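Local coordinates for protein F01G10.3, confirmed by transcript evidence (Caenorhabditis elegans, PDB 3K6J) that binds a zinc ion and probably oxidises (3S)-3-hydroxyacyl-CoA with NAD+ as the dehydrogenase part of a multifunctional enzyme, at residues A[243-248]-A[361-366]; A[255-259]-A[335-340]; A[283-288]-A[305-311]. One frame throughout, in Å; residues are numbered along the deposited sequence.

Interaction 1 (A[243-248]-A[361-366])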
loop_
_atom_site.group_PDB
_atom_site.type_symbol
_atom_site.label_atom_id
_atom_site.label_comp_id
_atom_site.label_asym_id
_atom_site.label_seq_id
_atom_site.Cartn_x
_atom_site.Cartn_y
_atom_site.Cartn_z
ATOM N N VAL A 243 6.196 1.506 13.400
ATOM C CA VAL A 243 7.578 1.617 13.817
ATOM C C VAL A 243 8.259 2.772 13.080
ATOM O O VAL A 243 8.905 3.626 13.695
ATOM C CB VAL A 243 8.319 0.274 13.619
ATOM C CG1 VAL A 243 9.809 0.460 13.660
ATOM C CG2 VAL A 243 7.893 -0.713 14.684
ATOM N N TYR A 244 8.097 2.812 11.765
ATOM C CA TYR A 244 8.665 3.872 10.962
ATOM C C TYR A 244 8.214 5.224 11.478
ATOM O O TYR A 244 9.042 6.137 11.652
ATOM C CB TYR A 244 8.240 3.702 9.507
ATOM C CG TYR A 244 8.619 4.818 8.549
ATOM C CD1 TYR A 244 9.962 5.092 8.240
ATOM C CD2 TYR A 244 7.630 5.562 7.889
ATOM C CE1 TYR A 244 10.307 6.093 7.322
ATOM C CE2 TYR A 244 7.971 6.559 6.980
ATOM C CZ TYR A 244 9.315 6.818 6.713
ATOM O OH TYR A 244 9.656 7.779 5.796
ATOM N N PHE A 245 6.908 5.348 11.728
ATOM C CA PHE A 245 6.332 6.646 12.037
ATOM C C PHE A 245 6.649 7.068 13.477
ATOM O O PHE A 245 6.871 8.255 13.733
ATOM C CB PHE A 245 4.823 6.693 11.750
ATOM C CG PHE A 245 4.244 8.095 11.744
ATOM C CD1 PHE A 245 4.406 8.927 10.650
ATOM C CD2 PHE A 245 3.554 8.586 12.848
ATOM C CE1 PHE A 245 3.888 10.214 10.640
ATOM C CE2 PHE A 245 3.028 9.891 12.846
ATOM C CZ PHE A 245 3.196 10.698 11.744
ATOM N N ASP A 246 6.676 6.115 14.408
ATOM C CA ASP A 246 7.055 6.450 15.774
ATOM C C ASP A 246 8.455 7.027 15.863
ATOM O O ASP A 246 8.651 8.051 16.512
ATOM C CB ASP A 246 6.843 5.287 16.735
ATOM C CG ASP A 246 5.376 5.129 17.125
ATOM O OD1 ASP A 246 4.484 5.487 16.311
ATOM O OD2 ASP A 246 5.106 4.667 18.254
ATOM N N GLN A 247 9.417 6.387 15.199
ATOM C CA GLN A 247 10.765 6.934 15.063
ATOM C C GLN A 247 10.724 8.351 14.525
ATOM O O GLN A 247 11.384 9.252 15.067
ATOM C CB GLN A 247 11.611 6.080 14.125
ATOM C CG GLN A 247 11.869 4.669 14.604
ATOM C CD GLN A 247 12.445 4.640 16.008
ATOM O OE1 GLN A 247 11.749 4.284 16.963
ATOM N NE2 GLN A 247 13.711 5.045 16.143
ATOM N N SER A 248 9.939 8.553 13.465
ATOM C CA SER A 248 9.819 9.858 12.836
ATOM C C SER A 248 9.346 10.930 13.815
ATOM O O SER A 248 9.792 12.074 13.759
ATOM C CB SER A 248 8.866 9.784 11.638
ATOM O OG SER A 248 9.459 8.997 10.620
ATOM N N PHE A 361 17.997 6.220 11.901
ATOM C CA PHE A 361 17.058 6.270 13.029
ATOM C C PHE A 361 15.648 5.854 12.590
ATOM O O PHE A 361 14.920 5.189 13.338
ATOM C CB PHE A 361 17.046 7.685 13.624
ATOM C CG PHE A 361 16.336 7.795 14.956
ATOM C CD1 PHE A 361 16.966 7.403 16.142
ATOM C CD2 PHE A 361 15.046 8.322 15.038
ATOM C CE1 PHE A 361 16.311 7.521 17.392
ATOM C CE2 PHE A 361 14.389 8.423 16.278
ATOM C CZ PHE A 361 15.040 8.021 17.460
ATOM N N MET A 362 15.272 6.247 11.377
ATOM C CA MET A 362 13.962 5.870 10.807
ATOM C C MET A 362 13.923 4.476 10.176
ATOM O O MET A 362 13.020 3.712 10.437
ATOM C CB MET A 362 13.489 6.912 9.782
ATOM C CG MET A 362 12.744 8.081 10.415
ATOM S SD MET A 362 12.494 9.489 9.313
ATOM C CE MET A 362 14.138 9.946 8.838
ATOM N N LEU A 363 14.905 4.165 9.337
ATOM C CA LEU A 363 14.850 2.976 8.504
ATOM C C LEU A 363 15.365 1.678 9.154
ATOM O O LEU A 363 14.779 0.611 8.956
ATOM C CB LEU A 363 15.542 3.254 7.168
ATOM C CG LEU A 363 14.733 3.836 5.979
ATOM C CD1 LEU A 363 13.482 4.667 6.311
ATOM C CD2 LEU A 363 15.645 4.555 5.014
ATOM N N TYR A 364 16.445 1.749 9.931
ATOM C CA TYR A 364 16.993 0.541 10.546
ATOM C C TYR A 364 15.982 -0.186 11.450
ATOM O O TYR A 364 15.848 -1.389 11.359
ATOM C CB TYR A 364 18.283 0.863 11.324
ATOM C CG TYR A 364 19.477 1.186 10.453
ATOM C CD1 TYR A 364 19.327 1.528 9.100
ATOM C CD2 TYR A 364 20.765 1.160 10.984
ATOM C CE1 TYR A 364 20.428 1.836 8.304
ATOM C CE2 TYR A 364 21.877 1.460 10.196
ATOM C CZ TYR A 364 21.693 1.801 8.862
ATOM O OH TYR A 364 22.799 2.095 8.101
ATOM N N PRO A 365 15.255 0.546 12.312
ATOM C CA PRO A 365 14.242 -0.140 13.143
ATOM C C PRO A 365 13.043 -0.666 12.341
ATOM O O PRO A 365 12.362 -1.592 12.773
ATOM C CB PRO A 365 13.783 0.943 14.146
ATOM C CG PRO A 365 14.791 2.059 14.021
ATOM C CD PRO A 365 15.356 1.983 12.629
ATOM N N THR A 366 12.781 -0.061 11.186
ATOM C CA THR A 366 11.730 -0.551 10.306
ATOM C C THR A 366 12.165 -1.858 9.661
ATOM O O THR A 366 11.383 -2.850 9.636
ATOM C CB THR A 366 11.369 0.510 9.280
ATOM O OG1 THR A 366 11.011 1.699 9.981
ATOM C CG2 THR A 366 10.205 0.064 8.405
#
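Gln247 and Tyr244 on one helix pack against Phe361, Met362 and Thr366 on another in a near-antiparallel helix pair, the axes 8.4 Å apart and their directions at 151°, inside the mainly helical part that follows the Rossmann domain. Gln247 carries the polar link. Its chain bends at chi2, which brings NE2 within 3.1 Å of Phe361 O; the acceptor lies close to the amide plane, and the N-H points at it at 156°. The same nitrogen sits over the centre of one face of the Phe361 ring, 3.4 Å above it, and bonds to Tyr431 as well, while OE1 takes Lys250. An amide suits a buried interface that offers it both donors and acceptors. Tyr244 makes the apolar side of the contact. A chi1 of 173° swings the ring away from its own backbone N, and it lies alongside Leu363, both pointing the same way, CE1 3.6 Å from Leu363 CD1; the Met362 sulfur makes an oblique Met-aromatic contact. Met362, flexible and apolar, also reaches Ile262 and Ile266 of helix 259-269. Thr366 turns OG1 back to Met362 O at 2.9 Å, in the carbonyl plane, so the hydroxyl is paired within its own helix where it abuts Tyr244 CA at 3.3 Å.

Interaction 2 (A[255-259]-A[335-340])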
loop_
_atom_site.group_PDB
_atom_site.type_symbol
_atom_site.label_atom_id
_atom_site.label_comp_id
_atom_site.label_asym_id
_atom_site.label_seq_id
_atom_site.Cartn_x
_atom_site.Cartn_y
_atom_site.Cartn_z
ATOM N N TYR A 255 14.445 15.335 19.580
ATOM C CA TYR A 255 15.429 16.155 18.886
ATOM C C TYR A 255 14.653 17.359 18.411
ATOM O O TYR A 255 13.463 17.478 18.698
ATOM C CB TYR A 255 16.075 15.371 17.735
ATOM C CG TYR A 255 16.645 14.039 18.186
ATOM C CD1 TYR A 255 17.992 13.911 18.511
ATOM C CD2 TYR A 255 15.826 12.914 18.318
ATOM C CE1 TYR A 255 18.516 12.690 18.941
ATOM C CE2 TYR A 255 16.338 11.694 18.746
ATOM C CZ TYR A 255 17.684 11.586 19.058
ATOM O OH TYR A 255 18.198 10.367 19.486
ATOM N N GLY A 256 15.290 18.277 17.712
ATOM C CA GLY A 256 14.567 19.500 17.406
ATOM C C GLY A 256 14.039 19.574 16.000
ATOM O O GLY A 256 13.754 20.660 15.519
ATOM N N TYR A 257 13.914 18.432 15.327
ATOM C CA TYR A 257 13.603 18.451 13.892
ATOM C C TYR A 257 12.158 18.847 13.595
ATOM O O TYR A 257 11.234 18.440 14.286
ATOM C CB TYR A 257 13.955 17.123 13.226
ATOM C CG TYR A 257 15.442 16.847 13.103
ATOM C CD1 TYR A 257 16.147 16.259 14.150
ATOM C CD2 TYR A 257 16.138 17.152 11.929
ATOM C CE1 TYR A 257 17.503 15.988 14.048
ATOM C CE2 TYR A 257 17.516 16.877 11.810
ATOM C CZ TYR A 257 18.183 16.299 12.879
ATOM O OH TYR A 257 19.530 16.021 12.799
ATOM N N LEU A 258 12.003 19.688 12.576
ATOM C CA LEU A 258 10.705 20.148 12.119
ATOM C C LEU A 258 10.261 19.273 10.938
ATOM O O LEU A 258 11.101 18.665 10.259
ATOM C CB LEU A 258 10.758 21.629 11.708
ATOM C CG LEU A 258 11.533 22.654 12.544
ATOM C CD1 LEU A 258 11.256 24.087 12.075
ATOM C CD2 LEU A 258 11.256 22.511 14.045
ATOM N N PRO A 259 8.936 19.201 10.699
ATOM C CA PRO A 259 8.399 18.329 9.670
ATOM C C PRO A 259 9.097 18.433 8.328
ATOM O O PRO A 259 9.540 17.413 7.803
ATOM C CB PRO A 259 6.943 18.774 9.595
ATOM C CG PRO A 259 6.627 19.004 11.040
ATOM C CD PRO A 259 7.854 19.718 11.559
ATOM N N MET A 335 3.231 25.129 14.536
ATOM C CA MET A 335 3.724 23.758 14.641
ATOM C C MET A 335 5.136 23.737 15.227
ATOM O O MET A 335 5.439 22.911 16.089
ATOM C CB MET A 335 3.663 23.037 13.281
ATOM C CG MET A 335 3.876 21.517 13.349
ATOM S SD MET A 335 2.686 20.665 14.403
ATOM C CE MET A 335 3.748 19.492 15.215
ATOM N N GLU A 336 5.977 24.670 14.781
ATOM C CA GLU A 336 7.338 24.804 15.312
ATOM C C GLU A 336 7.384 25.160 16.811
ATOM O O GLU A 336 8.288 24.724 17.532
ATOM C CB GLU A 336 8.152 25.811 14.497
ATOM C CG GLU A 336 9.635 25.787 14.844
ATOM C CD GLU A 336 10.390 26.998 14.353
ATOM O OE1 GLU A 336 10.189 27.427 13.190
ATOM O OE2 GLU A 336 11.199 27.517 15.144
ATOM N N GLN A 337 6.419 25.955 17.272
ATOM C CA GLN A 337 6.342 26.306 18.687
ATOM C C GLN A 337 6.108 25.061 19.521
ATOM O O GLN A 337 6.781 24.859 20.538
ATOM C CB GLN A 337 5.263 27.369 18.954
ATOM C CG GLN A 337 5.736 28.790 18.671
ATOM C CD GLN A 337 4.611 29.814 18.662
ATOM O OE1 GLN A 337 3.801 29.862 17.733
ATOM N NE2 GLN A 337 4.580 30.661 19.682
ATOM N N ILE A 338 5.175 24.219 19.077
ATOM C CA ILE A 338 4.937 22.925 19.717
ATOM C C ILE A 338 6.230 22.099 19.770
ATOM O O ILE A 338 6.538 21.500 20.806
ATOM C CB ILE A 338 3.801 22.135 19.019
ATOM C CG1 ILE A 338 2.545 23.006 18.894
ATOM C CG2 ILE A 338 3.492 20.856 19.785
ATOM C CD1 ILE A 338 1.456 22.437 17.994
ATOM N N ILE A 339 6.987 22.107 18.665
ATOM C CA ILE A 339 8.241 21.334 18.531
ATOM C C ILE A 339 9.357 21.886 19.441
ATOM O O ILE A 339 9.980 21.130 20.210
ATOM C CB ILE A 339 8.760 21.236 17.033
ATOM C CG1 ILE A 339 7.670 20.782 16.045
ATOM C CG2 ILE A 339 9.987 20.321 16.922
ATOM C CD1 ILE A 339 7.177 19.375 16.231
ATOM N N ARG A 340 9.605 23.196 19.354
ATOM C CA ARG A 340 10.602 23.854 20.213
ATOM C C ARG A 340 10.321 23.625 21.702
ATOM O O ARG A 340 11.231 23.271 22.463
ATOM C CB ARG A 340 10.714 25.351 19.901
ATOM C CG ARG A 340 11.436 25.685 18.588
ATOM C CD ARG A 340 12.954 25.395 18.644
ATOM N NE ARG A 340 13.498 25.181 17.295
ATOM C CZ ARG A 340 13.741 23.989 16.740
ATOM N NH1 ARG A 340 13.522 22.863 17.412
ATOM N NH2 ARG A 340 14.219 23.923 15.505
#
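Hydrogen bonding joins Arg340 to Gly256: the guanidinium meets the turn end-on, NH1 lying 2.9 Å and NH2 3.3 Å from the single acceptor Gly256 O. Both nitrogens approach in the carbonyl plane, the shorter bond on a lone pair, and the oxygen lies near the guanidinium plane, so the fork fixes the rotation of the group. A bend at chi2 (-70°) folds the long arginine chain back to the turn. Glycine suits the spot, since a CB on this residue would crowd NH1 where the guanidinium now lies. Glu336 OE2 forms a long ion pair with Arg340 NE, 3.9 Å away and well out of the guanidinium plane, with no N-H pointing at it. The apolar part centres on Leu258, whose CD2 lies over one guanidinium face, 3.6 Å from Arg340 NH2, and 3.8 Å from Ile339 CG2, while CD1 rests 3.6 Å from the aliphatic Glu336 CG. Replacing Leu258 with an alanine would probably leave a gap between Glu336 and Ile339 and let the guanidinium turn more easily. Ile339 CG2 also touches Tyr257 O at 3.5 Å. The arrangement is a loop joining two consecutive helices, with Leu258 as N-cap and Pro259 at N1 of helix 259-269, packed on the flank of helix 333-341.

Interaction 3 (A[283-288]-A[305-311])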
loop_
_atom_site.group_PDB
_atom_site.type_symbol
_atom_site.label_atom_id
_atom_site.label_comp_id
_atom_site.label_asym_id
_atom_site.label_seq_id
_atom_site.Cartn_x
_atom_site.Cartn_y
_atom_site.Cartn_z
ATOM N N GLY A 283 -4.818 11.934 6.992
ATOM C CA GLY A 283 -5.666 12.352 8.092
ATOM C C GLY A 283 -5.106 11.842 9.404
ATOM O O GLY A 283 -5.214 10.666 9.713
ATOM N N PHE A 284 -4.514 12.744 10.174
ATOM C CA PHE A 284 -3.858 12.406 11.428
ATOM C C PHE A 284 -4.856 12.013 12.539
ATOM O O PHE A 284 -4.453 11.523 13.596
ATOM C CB PHE A 284 -2.947 13.571 11.855
ATOM C CG PHE A 284 -1.907 13.203 12.887
ATOM C CD1 PHE A 284 -1.313 11.938 12.890
ATOM C CD2 PHE A 284 -1.489 14.142 13.837
ATOM C CE1 PHE A 284 -0.339 11.597 13.855
ATOM C CE2 PHE A 284 -0.517 13.814 14.791
ATOM C CZ PHE A 284 0.062 12.545 14.799
ATOM N N ASP A 285 -6.148 12.224 12.281
ATOM C CA ASP A 285 -7.229 11.721 13.137
ATOM C C ASP A 285 -7.284 10.183 13.171
ATOM O O ASP A 285 -7.684 9.596 14.188
ATOM C CB ASP A 285 -8.599 12.294 12.723
ATOM C CG ASP A 285 -8.882 12.168 11.218
ATOM O OD1 ASP A 285 -7.949 11.925 10.418
ATOM O OD2 ASP A 285 -10.055 12.329 10.824
ATOM N N VAL A 286 -6.884 9.548 12.061
ATOM C CA VAL A 286 -6.813 8.081 11.955
ATOM C C VAL A 286 -5.966 7.503 13.105
ATOM O O VAL A 286 -6.354 6.529 13.753
ATOM C CB VAL A 286 -6.264 7.623 10.560
ATOM C CG1 VAL A 286 -6.154 6.107 10.486
ATOM C CG2 VAL A 286 -7.153 8.150 9.416
ATOM N N MET A 287 -4.825 8.138 13.363
ATOM C CA MET A 287 -3.924 7.757 14.444
ATOM C C MET A 287 -4.557 7.971 15.816
ATOM O O MET A 287 -4.314 7.182 16.738
ATOM C CB MET A 287 -2.641 8.574 14.350
ATOM C CG MET A 287 -2.060 8.666 12.942
ATOM S SD MET A 287 -0.833 7.409 12.613
ATOM C CE MET A 287 0.310 7.623 13.995
ATOM N N GLU A 288 -5.351 9.042 15.948
ATOM C CA GLU A 288 -6.059 9.364 17.196
ATOM C C GLU A 288 -7.192 8.384 17.445
ATOM O O GLU A 288 -7.372 7.919 18.560
ATOM C CB GLU A 288 -6.607 10.799 17.184
ATOM C CG GLU A 288 -7.216 11.221 18.518
ATOM C CD GLU A 288 -8.036 12.500 18.449
ATOM O OE1 GLU A 288 -8.070 13.223 19.462
ATOM O OE2 GLU A 288 -8.656 12.793 17.404
ATOM N N MET A 305 -1.310 18.171 19.280
ATOM C CA MET A 305 -1.889 18.293 17.937
ATOM C C MET A 305 -3.339 17.835 17.839
ATOM O O MET A 305 -4.130 18.447 17.118
ATOM C CB MET A 305 -1.058 17.539 16.897
ATOM C CG MET A 305 -0.036 18.384 16.145
ATOM S SD MET A 305 0.756 17.434 14.823
ATOM C CE MET A 305 1.483 16.142 15.800
ATOM N N TRP A 306 -3.681 16.752 18.534
ATOM C CA TRP A 306 -5.055 16.249 18.491
ATOM C C TRP A 306 -6.020 17.169 19.235
ATOM O O TRP A 306 -7.156 17.361 18.789
ATOM C CB TRP A 306 -5.165 14.809 18.998
ATOM C CG TRP A 306 -4.434 13.801 18.156
ATOM C CD1 TRP A 306 -4.211 13.856 16.806
ATOM C CD2 TRP A 306 -3.847 12.574 18.607
ATOM N NE1 TRP A 306 -3.512 12.749 16.395
ATOM C CE2 TRP A 306 -3.277 11.943 17.478
ATOM C CE3 TRP A 306 -3.749 11.946 19.857
ATOM C CZ2 TRP A 306 -2.616 10.717 17.561
ATOM C CZ3 TRP A 306 -3.095 10.725 19.938
ATOM C CH2 TRP A 306 -2.535 10.126 18.795
ATOM N N ARG A 307 -5.566 17.740 20.352
ATOM C CA ARG A 307 -6.296 18.818 21.027
ATOM C C ARG A 307 -6.712 19.908 20.032
ATOM O O ARG A 307 -7.902 20.230 19.930
ATOM C CB ARG A 307 -5.461 19.419 22.159
ATOM C CG ARG A 307 -5.993 20.745 22.712
ATOM C CD ARG A 307 -4.944 21.490 23.543
ATOM N NE ARG A 307 -4.946 21.055 24.936
ATOM C CZ ARG A 307 -4.250 20.028 25.423
ATOM N NH1 ARG A 307 -3.471 19.302 24.630
ATOM N NH2 ARG A 307 -4.333 19.717 26.714
ATOM N N LEU A 308 -5.742 20.442 19.279
ATOM C CA LEU A 308 -5.990 21.532 18.321
ATOM C C LEU A 308 -6.750 21.080 17.078
ATOM O O LEU A 308 -7.005 21.870 16.160
ATOM C CB LEU A 308 -4.672 22.206 17.923
ATOM C CG LEU A 308 -3.658 22.495 19.032
ATOM C CD1 LEU A 308 -2.484 23.280 18.484
ATOM C CD2 LEU A 308 -4.299 23.229 20.197
ATOM N N LYS A 309 -7.121 19.802 17.072
ATOM C CA LYS A 309 -7.739 19.139 15.920
ATOM C C LYS A 309 -7.049 19.513 14.590
ATOM O O LYS A 309 -7.695 19.883 13.599
ATOM C CB LYS A 309 -9.263 19.350 15.908
ATOM C CG LYS A 309 -9.939 18.973 17.238
ATOM C CD LYS A 309 -11.243 18.186 17.040
ATOM C CE LYS A 309 -12.309 19.028 16.354
ATOM N NZ LYS A 309 -13.587 18.291 16.285
ATOM N N ARG A 310 -5.717 19.424 14.616
ATOM C CA ARG A 310 -4.867 19.567 13.435
ATOM C C ARG A 310 -4.661 18.166 12.864
ATOM O O ARG A 310 -3.795 17.419 13.323
ATOM C CB ARG A 310 -3.518 20.195 13.815
ATOM C CG ARG A 310 -3.601 21.646 14.292
ATOM C CD ARG A 310 -2.308 22.109 14.957
ATOM N NE ARG A 310 -1.185 22.165 14.027
ATOM C CZ ARG A 310 -0.879 23.214 13.273
ATOM N NH1 ARG A 310 -1.609 24.319 13.323
ATOM N NH2 ARG A 310 0.158 23.160 12.460
ATOM N N TYR A 311 -5.476 17.817 11.871
ATOM C CA TYR A 311 -5.532 16.454 11.339
ATOM C C TYR A 311 -4.906 16.326 9.956
ATOM O O TYR A 311 -4.791 15.224 9.415
ATOM C CB TYR A 311 -6.979 15.933 11.316
ATOM C CG TYR A 311 -7.619 15.777 12.687
ATOM C CD1 TYR A 311 -6.866 15.385 13.800
ATOM C CD2 TYR A 311 -8.985 15.996 12.863
ATOM C CE1 TYR A 311 -7.455 15.240 15.052
ATOM C CE2 TYR A 311 -9.584 15.849 14.113
ATOM C CZ TYR A 311 -8.817 15.473 15.197
ATOM O OH TYR A 311 -9.416 15.326 16.423
#
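Glu288 lies along the indole of Trp306 and ends at Tyr311, linking the start of helix 285-293 to the C-terminal end of helix 300-307. Its CB sits over the centre of the five-membered ring, 3.5 Å from the centroid, a CH-pi contact. CG, placed anti to the backbone N (chi1 -174°), continues across the face toward CD2 and CE3, and the extended chain carries CD past Trp306 CB. At the tip the oxygens part: OE1 lies 3.3 Å from Trp306 CB, while OE2 accepts a weak hydrogen bond from Tyr311 OH at 2.8 Å. Glutamate thus offers methylenes to the ring and a carboxylate to the phenol. Trp306 NE1 stands over a face of the Phe284 ring, offset toward its rim, and gives a weak bond to Phe284 O. The Phe284 ring also meets Met305, its sulfur obliquely placed. Asp285 CB covers the Tyr311 ring in a second CH-pi contact, 3.6 Å from its centroid, and its carboxylate has its salt bridge with Lys314. Between the backbones, Phe284 N donates to Tyr311 O at 2.6 Å, nearly straight at 171°, while Lys309 closes helix 300-307 in a Schellman motif that turns the chain toward Tyr311. The joint therefore combines one straight backbone bond with Trp306 and Tyr311 faces covered by methylene carbons; the side-chain hydrogen bonds across it are both weak, so packing probably contributes much of its hold.

In the fold
After an N-terminal stretch with helix 22-29, the chain builds the Rossmann sheet, with the zinc site away from all three contacts, and then enters helix 234-253, where interaction 1 begins. The turn after this helix opens interaction 2, and residues 283-288, at the start of helix 285-293, open interaction 3. Interaction 3 closes first, when the end of helix 300-307 and the turn after it come back to residues 283-288. Interaction 2 closes next, at helix 333-341, and interaction 1 last, at helix 355-375. The loops are therefore nested, 3 within 2 and 2 within 1, without crossing. They also touch: Phe245 packs on Phe284 and Met287, Met335 on Met305 and Arg310, and Phe361 on Tyr255.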